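Similar to yteR (Bacilus subtilis) (Clostridium acetobutylicum, PDB 4WU0) is a family 105 glycoside hydrolase that probably cleaves unsaturated rhamnogalacturonan fragments derived from pectin. Local coordinates at residues A[34-37]-A[38-41]; A[103-106]-A[107-111]; A[332-335]-A[336-340]. One frame throughout, in Å; residues are numbered along the deposited sequence.

Contact 1 (A[34-37]-A[38-41]); sequences IAKV and YEWT
The Trp-40 indole carries Val-37 O and Thr-41 CG2 over one of its faces. The carbonyl oxygen lies 3.9 Å above the ring plane, shifted toward the rim. The Thr-41 methyl sits over the ring centre. At the pyrrole end, Trp-40 CD1 comes within 3.2 Å of Lys-36 O. This placement follows from chi1 of Trp-40 (76°), which sets CG between the backbone N and the carbonyl carbon and folds the ring back over the preceding turn. Val-37 O is gripped twice by Thr-41. The backbone bond from Thr-41 N to Val-37 O is 2.9 Å, and the bond from Thr-41 OG1 to the same oxygen is 2.7 Å. The two donors reach that oxygen from opposite faces of its carbonyl plane. Thr-41 OG1 in turn accepts a bond from the backbone N of Asp-43. On another side of the helix, Lys-36 and Glu-39 run side by side and point the same way. Their salt bridge joins Lys-36 NZ to Glu-39 OE2 at 3.1 Å, on the syn side of the carboxylate and 22° out of its plane. The Lys-36 chain is bent at chi2 and chi3, whereas Glu-39 is extended. The contact is the last two turns of helix 25-41, in a chain whose helices are consistent with the (alpha/alpha)6 barrel of this family. Helix 4-14 meets it through Val-37 and Trp-40, whose NE1 bonds to Ser-5 OG. Helix 44-54 packs on Ile-34, Val-37, Tyr-38 and Thr-41, and helix 345-360 touches Lys-36 and Trp-40.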
# COMPACT_ATOMS: atom_id res chain seq x y z
N ILE A 34 6.05 -7.25 -9.84
CA ILE A 34 6.54 -8.12 -10.90
C ILE A 34 6.28 -7.49 -12.28
O ILE A 34 7.05 -7.65 -13.22
CB ILE A 34 5.97 -9.56 -10.77
CG1 ILE A 34 6.54 -10.19 -9.49
CG2 ILE A 34 6.35 -10.40 -11.98
CD1 ILE A 34 5.95 -11.53 -9.13
N ALA A 35 5.19 -6.75 -12.40
CA ALA A 35 4.87 -6.10 -13.66
C ALA A 35 5.93 -5.06 -14.03
O ALA A 35 6.19 -4.85 -15.22
CB ALA A 35 3.49 -5.48 -13.64
N LYS A 36 6.56 -4.43 -13.04
CA LYS A 36 7.65 -3.49 -13.34
C LYS A 36 8.88 -4.22 -13.88
O LYS A 36 9.61 -3.70 -14.72
CB LYS A 36 8.03 -2.67 -12.11
CG LYS A 36 6.91 -1.81 -11.53
CD LYS A 36 6.15 -0.96 -12.53
CE LYS A 36 6.85 0.33 -12.87
NZ LYS A 36 5.95 1.26 -13.64
N VAL A 37 9.11 -5.44 -13.40
CA VAL A 37 10.21 -6.24 -13.89
C VAL A 37 9.95 -6.67 -15.33
O VAL A 37 10.85 -6.64 -16.16
CB VAL A 37 10.46 -7.45 -12.98
CG1 VAL A 37 11.53 -8.36 -13.55
CG2 VAL A 37 10.84 -6.95 -11.61
N TYR A 38 8.69 -7.02 -15.64
CA TYR A 38 8.29 -7.27 -17.02
C TYR A 38 8.56 -6.04 -17.90
O TYR A 38 9.12 -6.15 -18.99
CB TYR A 38 6.81 -7.65 -17.11
CG TYR A 38 6.35 -7.80 -18.53
CD1 TYR A 38 6.96 -8.71 -19.38
CD2 TYR A 38 5.30 -7.04 -19.02
CE1 TYR A 38 6.54 -8.83 -20.71
CE2 TYR A 38 4.88 -7.16 -20.33
CZ TYR A 38 5.51 -8.06 -21.17
OH TYR A 38 5.05 -8.18 -22.46
N GLU A 39 8.19 -4.87 -17.40
CA GLU A 39 8.34 -3.62 -18.15
C GLU A 39 9.78 -3.39 -18.58
O GLU A 39 10.04 -3.06 -19.74
CB GLU A 39 7.87 -2.45 -17.29
CG GLU A 39 7.99 -1.06 -17.91
CD GLU A 39 7.46 0.02 -16.97
OE1 GLU A 39 8.11 1.09 -16.85
OE2 GLU A 39 6.41 -0.21 -16.34
N TRP A 40 10.72 -3.55 -17.65
CA TRP A 40 12.11 -3.23 -18.01
C TRP A 40 12.87 -4.38 -18.65
O TRP A 40 13.69 -4.14 -19.53
CB TRP A 40 12.90 -2.61 -16.86
CG TRP A 40 13.40 -3.50 -15.74
CD1 TRP A 40 12.84 -3.65 -14.51
CD2 TRP A 40 14.60 -4.29 -15.73
NE1 TRP A 40 13.61 -4.48 -13.73
CE2 TRP A 40 14.69 -4.89 -14.46
CE3 TRP A 40 15.60 -4.54 -16.67
CZ2 TRP A 40 15.75 -5.73 -14.11
CZ3 TRP A 40 16.65 -5.38 -16.32
CH2 TRP A 40 16.71 -5.97 -15.06
N THR A 41 12.56 -5.61 -18.28
CA THR A 41 13.27 -6.75 -18.87
C THR A 41 12.70 -7.13 -20.23
O THR A 41 13.41 -7.70 -21.07
CB THR A 41 13.19 -8.01 -17.99
OG1 THR A 41 11.83 -8.46 -17.90
CG2 THR A 41 13.76 -7.76 -16.59

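Contact 2 (A[103-106]-A[107-111]); sequences RKQI and DNHPR
Gln-105 and His-109 join amide to imidazole in an almost flat pair at the end of helix 93-108. The two planes are only 10° apart, and the side chains run alongside each other. Gln-105 NE2 donates to His-109 ND1 at 3.2 Å, nearly straight at 168° and within both planes. The extended Gln-105 chain, with CG anti to the backbone N (chi1 -173°), carries the amide to the ring edge. Tyr-67 OH bonds to Gln-105 OE1, and His-109 NE2 bonds to the backbone O of Trp-118, so both flat groups are held at two ends. On the exposed side, Asp-107 receives two cations. Arg-103 NH1 meets Asp-107 OD1 at 2.8 Å in a weak, bent bond, the guanidinium and carboxylate standing nearly perpendicular. A water also links Arg-103 NH2 to Asp-107 OD1. Lys-104 NZ approaches the other carboxylate oxygen, whose position is less certain. Past the last turn, one water accepts from Arg-111 NE at 2.9 Å and lies within bonding distance of Ile-106 O and His-109 O. It probably links loop and helix. Arg-103 NH2 also forms a salt bridge to Glu-151. Arg-111 bonds to Asn-115 O and forms a salt bridge to Asp-154. With ND1 accepting and NE2 facing a carbonyl, the histidine is consistent with a neutral ring protonated at NE2. Arg-103 would be expected to keep Asp-107 ionised, with a less certain contribution from Lys-104.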
# COMPACT_ATOMS: atom_id res chain seq x y z
N ARG A 103 -15.68 -2.16 -10.01
CA ARG A 103 -16.13 -0.78 -10.03
C ARG A 103 -17.54 -0.64 -9.47
O ARG A 103 -17.88 0.38 -8.87
CB ARG A 103 -16.03 -0.23 -11.45
CG ARG A 103 -16.65 1.14 -11.65
CD ARG A 103 -15.95 2.22 -10.86
NE ARG A 103 -16.55 3.52 -11.10
CZ ARG A 103 -17.67 3.94 -10.52
NH1 ARG A 103 -18.31 3.17 -9.65
NH2 ARG A 103 -18.14 5.15 -10.79
N LYS A 104 -18.38 -1.66 -9.69
CA LYS A 104 -19.74 -1.64 -9.17
C LYS A 104 -19.77 -1.54 -7.63
O LYS A 104 -20.70 -1.01 -7.06
CB LYS A 104 -20.53 -2.86 -9.67
CG LYS A 104 -21.95 -2.98 -9.17
CD LYS A 104 -22.75 -1.75 -9.52
CE LYS A 104 -24.23 -1.89 -9.17
NZ LYS A 104 -24.88 -0.55 -9.15
N GLN A 105 -18.74 -2.04 -6.95
CA GLN A 105 -18.69 -1.91 -5.49
C GLN A 105 -18.68 -0.45 -5.05
O GLN A 105 -19.27 -0.08 -4.05
CB GLN A 105 -17.45 -2.61 -4.93
CG GLN A 105 -17.43 -2.66 -3.42
CD GLN A 105 -16.27 -3.46 -2.86
OE1 GLN A 105 -15.91 -4.52 -3.37
NE2 GLN A 105 -15.69 -2.95 -1.77
N ILE A 106 -18.00 0.39 -5.82
CA ILE A 106 -17.87 1.80 -5.50
C ILE A 106 -19.21 2.51 -5.53
O ILE A 106 -19.40 3.49 -4.81
CB ILE A 106 -16.79 2.45 -6.41
CG1 ILE A 106 -15.43 1.91 -5.99
CG2 ILE A 106 -16.80 3.96 -6.29
CD1 ILE A 106 -14.29 2.21 -6.97
N ASP A 107 -20.14 2.02 -6.34
CA ASP A 107 -21.46 2.63 -6.44
C ASP A 107 -22.15 2.83 -5.09
O ASP A 107 -22.71 3.90 -4.83
CB ASP A 107 -22.38 1.79 -7.33
CG ASP A 107 -21.98 1.81 -8.78
OD1 ASP A 107 -21.04 2.54 -9.13
OD2 ASP A 107 -22.63 1.13 -9.59
N ASN A 108 -22.12 1.80 -4.24
CA ASN A 108 -22.87 1.83 -2.99
C ASN A 108 -22.03 1.52 -1.77
O ASN A 108 -22.57 1.36 -0.68
CB ASN A 108 -24.03 0.84 -3.06
CG ASN A 108 -25.03 1.17 -4.16
OD1 ASN A 108 -25.58 2.26 -4.18
ND2 ASN A 108 -25.23 0.24 -5.08
N HIS A 109 -20.71 1.46 -1.93
CA HIS A 109 -19.85 1.21 -0.78
C HIS A 109 -20.11 2.28 0.27
O HIS A 109 -20.18 3.46 -0.07
CB HIS A 109 -18.38 1.24 -1.20
CG HIS A 109 -17.43 0.78 -0.13
ND1 HIS A 109 -16.79 -0.44 -0.19
CD2 HIS A 109 -17.01 1.37 1.01
CE1 HIS A 109 -16.03 -0.59 0.88
NE2 HIS A 109 -16.14 0.50 1.62
N PRO A 110 -20.34 1.88 1.53
CA PRO A 110 -20.76 2.86 2.53
C PRO A 110 -19.70 3.90 2.84
O PRO A 110 -18.50 3.61 2.79
CB PRO A 110 -21.09 2.01 3.77
CG PRO A 110 -20.33 0.73 3.57
CD PRO A 110 -20.33 0.51 2.08
N ARG A 111 -20.16 5.10 3.18
CA ARG A 111 -19.27 6.24 3.41
C ARG A 111 -19.54 6.92 4.74
O ARG A 111 -20.65 6.86 5.28
CB ARG A 111 -19.44 7.25 2.29
CG ARG A 111 -18.90 6.78 0.96
CD ARG A 111 -19.39 7.68 -0.13
NE ARG A 111 -19.04 7.27 -1.49
CZ ARG A 111 -18.06 7.79 -2.23
NH1 ARG A 111 -17.26 8.73 -1.73
NH2 ARG A 111 -17.89 7.38 -3.48
O HOH W 1 -20.25 5.44 -8.65
O HOH W 2 -22.46 -1.28 -5.06
O HOH W 3 -20.13 6.22 -5.12
O HOH W 4 -20.10 4.78 -2.41

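Contact 3 (A[332-335]-A[336-340]); sequences FAYY and ISEPI
This is a local contact along the short helix 332-337 and through its C-terminal end, where the chain leaves for the edge strand 340-341. Two side-chain pairs, each four residues apart, span it. The first is apolar. Ile-336 CG1 lies over one face of the Phe-332 ring, 3.9 Å from the centroid, in a CH-pi contact. That carbon is 19° off the ring normal. Phe-332 has CG anti to the backbone N, which swings the ring along the helix to meet Ile-336. The backbone bond from Ile-336 N to Phe-332 O, 3.0 Å, closes the same turn.

The second pair is polar. Tyr-334 OH donates to Glu-338 OE2 at 2.6 Å, using the anti lone pair of that oxygen. The carboxylate plane stands 79° from the ring plane, and OE2 comes at the ring's edge. Glu-338 reaches back because its chain is bent at chi2 (-76°). The backbone N of Gly-321 also bonds to Tyr-334 OH, so the phenol is held by two partners. Between the pairs lies Ser-337. Its OG bonds to Tyr-334 O at 2.7 Å, and Ser-337 N reaches the same oxygen from well above the carbonyl plane. One water bridges Tyr-335 O, at 2.7 Å, and Glu-338 O, and Gln-250 NE2 bonds to Tyr-335 O as well.

Around the helix the partners come mostly from loops. Arg-257 makes a cation-pi contact with Phe-332, His-176 bonds to Tyr-335 OH, and Trp-198 meets the Tyr-335 ring. Beyond the helix, Pro-339 is bonded through its backbone to Tyr-318, and strand 340-341 joins strand 311-317 at one edge of a three-stranded antiparallel sheet.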
# COMPACT_ATOMS: atom_id res chain seq x y z
N PHE A 332 0.63 -0.60 22.11
CA PHE A 332 1.98 -0.98 21.75
C PHE A 332 2.14 -2.50 21.86
O PHE A 332 2.66 -3.16 20.94
CB PHE A 332 2.99 -0.25 22.65
CG PHE A 332 4.43 -0.59 22.37
CD1 PHE A 332 5.14 0.04 21.36
CD2 PHE A 332 5.08 -1.57 23.13
CE1 PHE A 332 6.45 -0.30 21.10
CE2 PHE A 332 6.40 -1.89 22.88
CZ PHE A 332 7.09 -1.25 21.86
N ALA A 333 1.68 -3.08 22.96
CA ALA A 333 1.76 -4.53 23.14
C ALA A 333 1.06 -5.26 22.00
O ALA A 333 1.58 -6.25 21.49
CB ALA A 333 1.22 -4.94 24.50
N TYR A 334 -0.10 -4.75 21.58
CA TYR A 334 -0.81 -5.33 20.46
C TYR A 334 0.06 -5.33 19.19
O TYR A 334 0.15 -6.34 18.50
CB TYR A 334 -2.19 -4.66 20.19
CG TYR A 334 -2.62 -5.08 18.82
CD1 TYR A 334 -3.03 -6.40 18.58
CD2 TYR A 334 -2.48 -4.22 17.74
CE1 TYR A 334 -3.29 -6.84 17.31
CE2 TYR A 334 -2.76 -4.66 16.45
CZ TYR A 334 -3.14 -5.96 16.24
OH TYR A 334 -3.39 -6.38 14.96
N TYR A 335 0.66 -4.19 18.84
CA TYR A 335 1.41 -4.13 17.58
C TYR A 335 2.64 -5.04 17.62
O TYR A 335 3.03 -5.57 16.59
CB TYR A 335 1.80 -2.70 17.21
CG TYR A 335 0.66 -1.92 16.62
CD1 TYR A 335 0.26 -2.12 15.30
CD2 TYR A 335 -0.05 -0.99 17.37
CE1 TYR A 335 -0.78 -1.42 14.75
CE2 TYR A 335 -1.10 -0.29 16.83
CZ TYR A 335 -1.47 -0.51 15.52
OH TYR A 335 -2.53 0.19 14.95
N ILE A 336 3.23 -5.21 18.79
CA ILE A 336 4.39 -6.09 18.92
C ILE A 336 3.96 -7.56 18.93
O ILE A 336 4.77 -8.46 18.65
CB ILE A 336 5.17 -5.70 20.20
CG1 ILE A 336 5.61 -4.24 20.11
CG2 ILE A 336 6.37 -6.61 20.44
CD1 ILE A 336 6.23 -3.82 18.81
N SER A 337 2.69 -7.82 19.25
CA SER A 337 2.22 -9.20 19.38
C SER A 337 2.05 -9.93 18.05
O SER A 337 1.98 -11.17 18.02
CB SER A 337 0.89 -9.27 20.13
OG SER A 337 -0.19 -8.89 19.28
N GLU A 338 1.95 -9.19 16.95
CA GLU A 338 1.63 -9.83 15.67
C GLU A 338 2.88 -10.50 15.08
O GLU A 338 4.01 -10.10 15.40
CB GLU A 338 1.01 -8.84 14.68
CG GLU A 338 -0.39 -8.31 15.06
CD GLU A 338 -1.52 -9.31 14.82
OE1 GLU A 338 -1.26 -10.53 14.75
OE2 GLU A 338 -2.69 -8.87 14.72
N PRO A 339 2.70 -11.53 14.24
CA PRO A 339 3.87 -12.27 13.74
C PRO A 339 4.82 -11.44 12.89
O PRO A 339 4.37 -10.55 12.16
CB PRO A 339 3.26 -13.36 12.86
CG PRO A 339 1.85 -13.53 13.41
CD PRO A 339 1.42 -12.18 13.87
N ILE A 340 6.10 -11.77 12.97
CA ILE A 340 7.13 -11.22 12.09
C ILE A 340 7.55 -12.38 11.20
O ILE A 340 8.00 -13.42 11.69
CB ILE A 340 8.33 -10.70 12.87
CG1 ILE A 340 7.90 -9.62 13.87
CG2 ILE A 340 9.39 -10.17 11.92
CD1 ILE A 340 9.01 -9.26 14.87
O HOH W 5 4.54 -7.34 15.14

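Overall arrangement
The three contacts follow one another along the chain and do not touch. Their centres lie 32 to 34 Å apart, and contacts 1 and 3 are on opposite sides of the chain's centre. None shares a helix with another. All are partly buried, each with an inward and an outward side. Contact 1 is packed between three helices and combines a tryptophan face with one surface ion pair. Contact 2 is the most charged, with a salt-bridge network, ordered waters and an inward amide–imidazole pair. Contact 3 lies on a short helix among loops. It relies on aromatic rings and a phenol–carboxylate bond, without a salt bridge between its segments.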